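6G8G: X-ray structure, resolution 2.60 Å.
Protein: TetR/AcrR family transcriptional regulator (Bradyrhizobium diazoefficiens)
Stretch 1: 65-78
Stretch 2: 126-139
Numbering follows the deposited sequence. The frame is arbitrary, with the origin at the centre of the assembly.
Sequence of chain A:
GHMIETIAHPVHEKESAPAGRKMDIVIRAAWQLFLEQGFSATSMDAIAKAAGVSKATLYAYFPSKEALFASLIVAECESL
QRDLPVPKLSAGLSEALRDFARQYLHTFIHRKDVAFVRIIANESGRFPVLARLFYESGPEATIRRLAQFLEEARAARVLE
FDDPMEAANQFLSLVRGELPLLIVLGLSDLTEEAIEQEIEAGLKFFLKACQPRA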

# COMPACT_ATOMS: atom_id res chain seq x y z
N LYS A 65 -19.48 -21.10 -1.00
CA LYS A 65 -19.10 -19.90 -0.30
C LYS A 65 -18.14 -19.03 -1.13
O LYS A 65 -18.31 -17.82 -1.24
CB LYS A 65 -18.44 -20.29 1.02
CG LYS A 65 -18.42 -19.19 2.05
CD LYS A 65 -17.99 -19.69 3.42
CE LYS A 65 -16.50 -19.99 3.45
NZ LYS A 65 -16.09 -20.51 4.77
N GLU A 66 -17.14 -19.66 -1.74
CA GLU A 66 -16.20 -18.97 -2.64
C GLU A 66 -16.97 -18.26 -3.75
O GLU A 66 -16.71 -17.12 -4.06
CB GLU A 66 -15.20 -19.97 -3.24
CG GLU A 66 -14.18 -20.58 -2.27
CD GLU A 66 -14.72 -21.68 -1.33
OE1 GLU A 66 -15.89 -22.14 -1.49
OE2 GLU A 66 -13.94 -22.11 -0.43
N ALA A 67 -17.95 -18.94 -4.34
CA ALA A 67 -18.72 -18.31 -5.40
C ALA A 67 -19.50 -17.09 -4.88
O ALA A 67 -19.60 -16.08 -5.54
CB ALA A 67 -19.62 -19.33 -6.07
N LEU A 68 -19.99 -17.18 -3.67
CA LEU A 68 -20.73 -16.08 -3.08
C LEU A 68 -19.84 -14.85 -2.91
O LEU A 68 -20.22 -13.74 -3.26
CB LEU A 68 -21.19 -16.51 -1.72
CG LEU A 68 -22.24 -15.91 -0.85
CD1 LEU A 68 -23.53 -15.61 -1.50
CD2 LEU A 68 -22.52 -16.97 0.21
N PHE A 69 -18.63 -15.07 -2.43
CA PHE A 69 -17.70 -13.97 -2.22
C PHE A 69 -17.20 -13.36 -3.54
O PHE A 69 -17.01 -12.14 -3.65
CB PHE A 69 -16.51 -14.45 -1.41
CG PHE A 69 -15.69 -13.33 -0.83
CD1 PHE A 69 -16.27 -12.14 -0.46
CD2 PHE A 69 -14.34 -13.48 -0.62
CE1 PHE A 69 -15.52 -11.11 0.05
CE2 PHE A 69 -13.58 -12.47 -0.12
CZ PHE A 69 -14.17 -11.28 0.23
N ALA A 70 -17.04 -14.21 -4.54
CA ALA A 70 -16.73 -13.73 -5.86
C ALA A 70 -17.80 -12.79 -6.39
O ALA A 70 -17.47 -11.74 -6.98
CB ALA A 70 -16.53 -14.89 -6.81
N SER A 71 -19.07 -13.10 -6.18
CA SER A 71 -20.14 -12.15 -6.59
C SER A 71 -20.04 -10.82 -5.85
O SER A 71 -20.30 -9.77 -6.42
CB SER A 71 -21.51 -12.72 -6.31
OG SER A 71 -21.88 -13.67 -7.28
N LEU A 72 -19.70 -10.89 -4.57
CA LEU A 72 -19.58 -9.67 -3.78
C LEU A 72 -18.47 -8.82 -4.31
O LEU A 72 -18.63 -7.62 -4.51
CB LEU A 72 -19.26 -9.99 -2.36
CG LEU A 72 -20.53 -10.28 -1.54
CD1 LEU A 72 -20.28 -11.07 -0.26
CD2 LEU A 72 -21.23 -8.97 -1.20
N ILE A 73 -17.33 -9.47 -4.56
CA ILE A 73 -16.20 -8.79 -5.15
C ILE A 73 -16.52 -8.15 -6.48
O ILE A 73 -16.28 -6.96 -6.66
CB ILE A 73 -15.03 -9.74 -5.37
CG1 ILE A 73 -14.39 -10.05 -4.05
CG2 ILE A 73 -13.98 -9.12 -6.28
CD1 ILE A 73 -13.43 -11.22 -4.11
N VAL A 74 -17.04 -8.91 -7.42
CA VAL A 74 -17.30 -8.34 -8.73
C VAL A 74 -18.27 -7.18 -8.62
O VAL A 74 -18.12 -6.19 -9.31
CB VAL A 74 -17.85 -9.42 -9.66
CG1 VAL A 74 -18.43 -8.85 -10.94
CG2 VAL A 74 -16.75 -10.44 -9.95
N ALA A 75 -19.25 -7.29 -7.74
CA ALA A 75 -20.26 -6.25 -7.60
C ALA A 75 -19.66 -4.96 -7.06
O ALA A 75 -19.91 -3.88 -7.59
CB ALA A 75 -21.38 -6.73 -6.69
N GLU A 76 -18.87 -5.06 -6.00
CA GLU A 76 -18.26 -3.86 -5.43
C GLU A 76 -17.21 -3.23 -6.30
O GLU A 76 -17.16 -2.00 -6.42
CB GLU A 76 -17.68 -4.14 -4.06
CG GLU A 76 -18.68 -3.89 -2.92
CD GLU A 76 -18.99 -2.39 -2.65
OE1 GLU A 76 -20.13 -2.09 -2.25
OE2 GLU A 76 -18.09 -1.51 -2.81
N CYS A 77 -16.42 -4.04 -6.97
CA CYS A 77 -15.49 -3.49 -7.93
C CYS A 77 -16.17 -2.82 -9.12
O CYS A 77 -15.71 -1.75 -9.52
CB CYS A 77 -14.50 -4.55 -8.38
SG CYS A 77 -13.36 -5.05 -7.07
N GLU A 78 -17.25 -3.38 -9.71
CA GLU A 78 -17.92 -2.70 -10.86
C GLU A 78 -18.41 -1.35 -10.39
O GLU A 78 -18.38 -0.38 -11.15
CB GLU A 78 -19.11 -3.46 -11.49
CG GLU A 78 -18.88 -4.97 -11.73
CD GLU A 78 -19.44 -5.56 -13.05
OE1 GLU A 78 -20.68 -5.69 -13.14
OE2 GLU A 78 -18.67 -6.00 -13.96
N ARG A 126 -4.70 -18.09 1.67
CA ARG A 126 -5.35 -19.36 1.38
C ARG A 126 -6.39 -19.30 0.27
O ARG A 126 -7.01 -20.32 -0.04
CB ARG A 126 -6.08 -19.89 2.62
CG ARG A 126 -5.26 -20.08 3.87
CD ARG A 126 -5.96 -20.96 4.91
NE ARG A 126 -5.89 -20.24 6.17
CZ ARG A 126 -6.80 -19.35 6.57
NH1 ARG A 126 -6.62 -18.68 7.71
NH2 ARG A 126 -7.89 -19.13 5.85
N PHE A 127 -6.69 -18.12 -0.25
CA PHE A 127 -7.66 -18.02 -1.32
C PHE A 127 -7.11 -17.18 -2.46
O PHE A 127 -7.67 -16.16 -2.79
CB PHE A 127 -9.02 -17.54 -0.79
CG PHE A 127 -9.69 -18.54 0.13
CD1 PHE A 127 -10.31 -19.68 -0.39
CD2 PHE A 127 -9.68 -18.39 1.52
CE1 PHE A 127 -10.90 -20.63 0.44
CE2 PHE A 127 -10.26 -19.34 2.36
CZ PHE A 127 -10.87 -20.46 1.82
N PRO A 128 -6.02 -17.63 -3.08
CA PRO A 128 -5.34 -16.84 -4.12
C PRO A 128 -6.17 -16.52 -5.32
O PRO A 128 -6.00 -15.48 -5.94
CB PRO A 128 -4.17 -17.73 -4.56
CG PRO A 128 -4.50 -19.09 -4.04
CD PRO A 128 -5.27 -18.87 -2.78
N VAL A 129 -7.12 -17.38 -5.65
CA VAL A 129 -7.95 -17.10 -6.80
C VAL A 129 -8.89 -15.92 -6.54
O VAL A 129 -9.05 -15.06 -7.39
CB VAL A 129 -8.73 -18.34 -7.25
CG1 VAL A 129 -9.74 -18.00 -8.35
CG2 VAL A 129 -7.74 -19.39 -7.73
N LEU A 130 -9.51 -15.87 -5.37
CA LEU A 130 -10.29 -14.71 -5.00
C LEU A 130 -9.43 -13.45 -4.87
O LEU A 130 -9.84 -12.35 -5.21
CB LEU A 130 -10.99 -14.95 -3.68
CG LEU A 130 -12.06 -16.03 -3.65
CD1 LEU A 130 -12.50 -16.29 -2.21
CD2 LEU A 130 -13.23 -15.59 -4.49
N ALA A 131 -8.24 -13.59 -4.33
CA ALA A 131 -7.38 -12.43 -4.14
C ALA A 131 -7.04 -11.85 -5.52
O ALA A 131 -7.05 -10.65 -5.73
CB ALA A 131 -6.14 -12.86 -3.39
N ARG A 132 -6.77 -12.71 -6.48
CA ARG A 132 -6.46 -12.20 -7.82
C ARG A 132 -7.68 -11.65 -8.51
O ARG A 132 -7.61 -10.69 -9.26
CB ARG A 132 -5.85 -13.27 -8.69
CG ARG A 132 -5.34 -12.73 -10.00
CD ARG A 132 -4.19 -13.55 -10.52
NE ARG A 132 -2.90 -13.25 -9.91
CZ ARG A 132 -2.22 -12.12 -10.10
NH1 ARG A 132 -2.72 -11.13 -10.86
NH2 ARG A 132 -1.04 -11.96 -9.51
N LEU A 133 -8.82 -12.26 -8.25
CA LEU A 133 -10.05 -11.76 -8.81
C LEU A 133 -10.29 -10.30 -8.36
O LEU A 133 -10.71 -9.46 -9.13
CB LEU A 133 -11.23 -12.64 -8.39
CG LEU A 133 -12.58 -12.12 -8.90
CD1 LEU A 133 -12.63 -12.10 -10.41
CD2 LEU A 133 -13.72 -12.94 -8.34
N PHE A 134 -10.04 -10.04 -7.08
CA PHE A 134 -10.18 -8.70 -6.58
C PHE A 134 -9.19 -7.76 -7.26
O PHE A 134 -9.57 -6.70 -7.76
CB PHE A 134 -9.98 -8.66 -5.06
CG PHE A 134 -9.80 -7.26 -4.55
CD1 PHE A 134 -10.90 -6.43 -4.39
CD2 PHE A 134 -8.55 -6.77 -4.32
CE1 PHE A 134 -10.74 -5.14 -3.96
CE2 PHE A 134 -8.39 -5.48 -3.87
CZ PHE A 134 -9.49 -4.67 -3.69
N TYR A 135 -7.93 -8.16 -7.28
CA TYR A 135 -6.91 -7.34 -7.92
C TYR A 135 -7.27 -6.98 -9.36
O TYR A 135 -7.17 -5.81 -9.73
CB TYR A 135 -5.54 -8.02 -7.88
CG TYR A 135 -4.49 -7.18 -8.56
CD1 TYR A 135 -3.98 -6.04 -7.96
CD2 TYR A 135 -4.08 -7.50 -9.84
CE1 TYR A 135 -3.05 -5.26 -8.61
CE2 TYR A 135 -3.16 -6.72 -10.52
CZ TYR A 135 -2.65 -5.60 -9.90
OH TYR A 135 -1.74 -4.86 -10.63
N GLU A 136 -7.70 -7.96 -10.16
CA GLU A 136 -7.96 -7.73 -11.59
C GLU A 136 -9.24 -6.97 -11.85
O GLU A 136 -9.37 -6.29 -12.86
CB GLU A 136 -7.96 -9.04 -12.38
CG GLU A 136 -6.62 -9.76 -12.29
CD GLU A 136 -6.38 -10.83 -13.36
OE1 GLU A 136 -7.38 -11.37 -13.89
OE2 GLU A 136 -5.18 -11.11 -13.64
N SER A 137 -10.18 -7.05 -10.92
CA SER A 137 -11.47 -6.36 -11.06
C SER A 137 -11.43 -4.93 -10.58
O SER A 137 -12.25 -4.13 -10.97
CB SER A 137 -12.52 -7.11 -10.25
OG SER A 137 -12.59 -8.45 -10.67
N GLY A 138 -10.51 -4.63 -9.67
CA GLY A 138 -10.41 -3.28 -9.08
C GLY A 138 -9.17 -2.51 -9.54
O GLY A 138 -9.15 -1.90 -10.59
N PRO A 139 -8.10 -2.60 -8.78
CA PRO A 139 -6.85 -1.93 -9.08
C PRO A 139 -6.40 -2.09 -10.52
O PRO A 139 -6.07 -1.10 -11.18
CB PRO A 139 -5.87 -2.63 -8.15
CG PRO A 139 -6.68 -3.00 -6.98
CD PRO A 139 -8.04 -3.33 -7.50

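Two helices, 65-78 and 128-137, run side by side in nearly the same direction, their axes 14° apart and 9.6 Å apart at closest approach. So small an angle keeps the pair in register at three successive levels, over about two turns: Ala-70 lies opposite Leu-130 (CA to CA 6.6 Å), Ile-73 opposite Phe-134 (CA to CA 6.2 Å), and Cys-77 opposite Gly-138 (CA to CA 5.2 Å). The spacing tightens toward the C-terminal end, where the facing residues are small. No hydrogen bond crosses the interface, so the 529 Å² buried between the stretches is a matter of packing.

Apolar packing does most of the work, and its clearest rule is a knob in a hole. Leu-130, with the largest area covered by the opposing stretch, points toward the first helix and sits among Glu-66, Phe-69, Ala-70 and Ile-73. Its two methyls divide the hole: CD1 meets the edge of the Phe-69 ring, 3.7 Å from CD2 of that residue, while CD2 of Leu-130 lies 3.8 Å from the backbone O of Glu-66 and 4.1 Å from CB of Ala-70. The hole is thus lined partly by main chain. Ala-70 is short enough to let leucines approach closely; its CB is also 3.7 Å from CD2 of Leu-133. That same CD2 of Leu-133 is 4.2 Å from CG2 of Val-74, extending the apolar surface toward a more exposed flank.

Ile-73 is the matching element from the first helix. Its CD1 reaches to 3.9 Å from the backbone O of Leu-130, and its CG2 comes within 3.8 Å of CA of Phe-134 and 4.2 Å of CG of Leu-133. A branched side chain directed at the partner backbone can in this way touch successive turns of it.

A sulfur-aromatic contact follows one turn later. SG of Cys-77 stands 3.9 Å from CD1 of Phe-134 and 4.8 Å from the centroid of that ring, 55° off the ring normal, an oblique approach. On the same residue, CB of Cys-77 packs 3.5 Å from the backbone O of Ser-137 and 3.7 Å from its CB. Gly-138, the first residue to leave helical geometry, brings its N to 3.9 Å from SG of Cys-77. A CB built on this glycine would lie only 3.4 Å from that sulfur and would clash with CD of Pro-139 at 2.4 Å, so the absence of a side chain suits both the contact and the turn into the next helix.

Polar groups stay at the margin or are satisfied locally. Ser-137 faces the first helix, yet its OG donates to the backbone O of Leu-133 at 2.6 Å, a bond within its own helix, while its CB packs against CB of Cys-77. At the N-terminal end, Glu-66 starts sideways but its end bends nearer, placing OE2 3.5 Å from CE1 of Phe-127, obliquely to the ring.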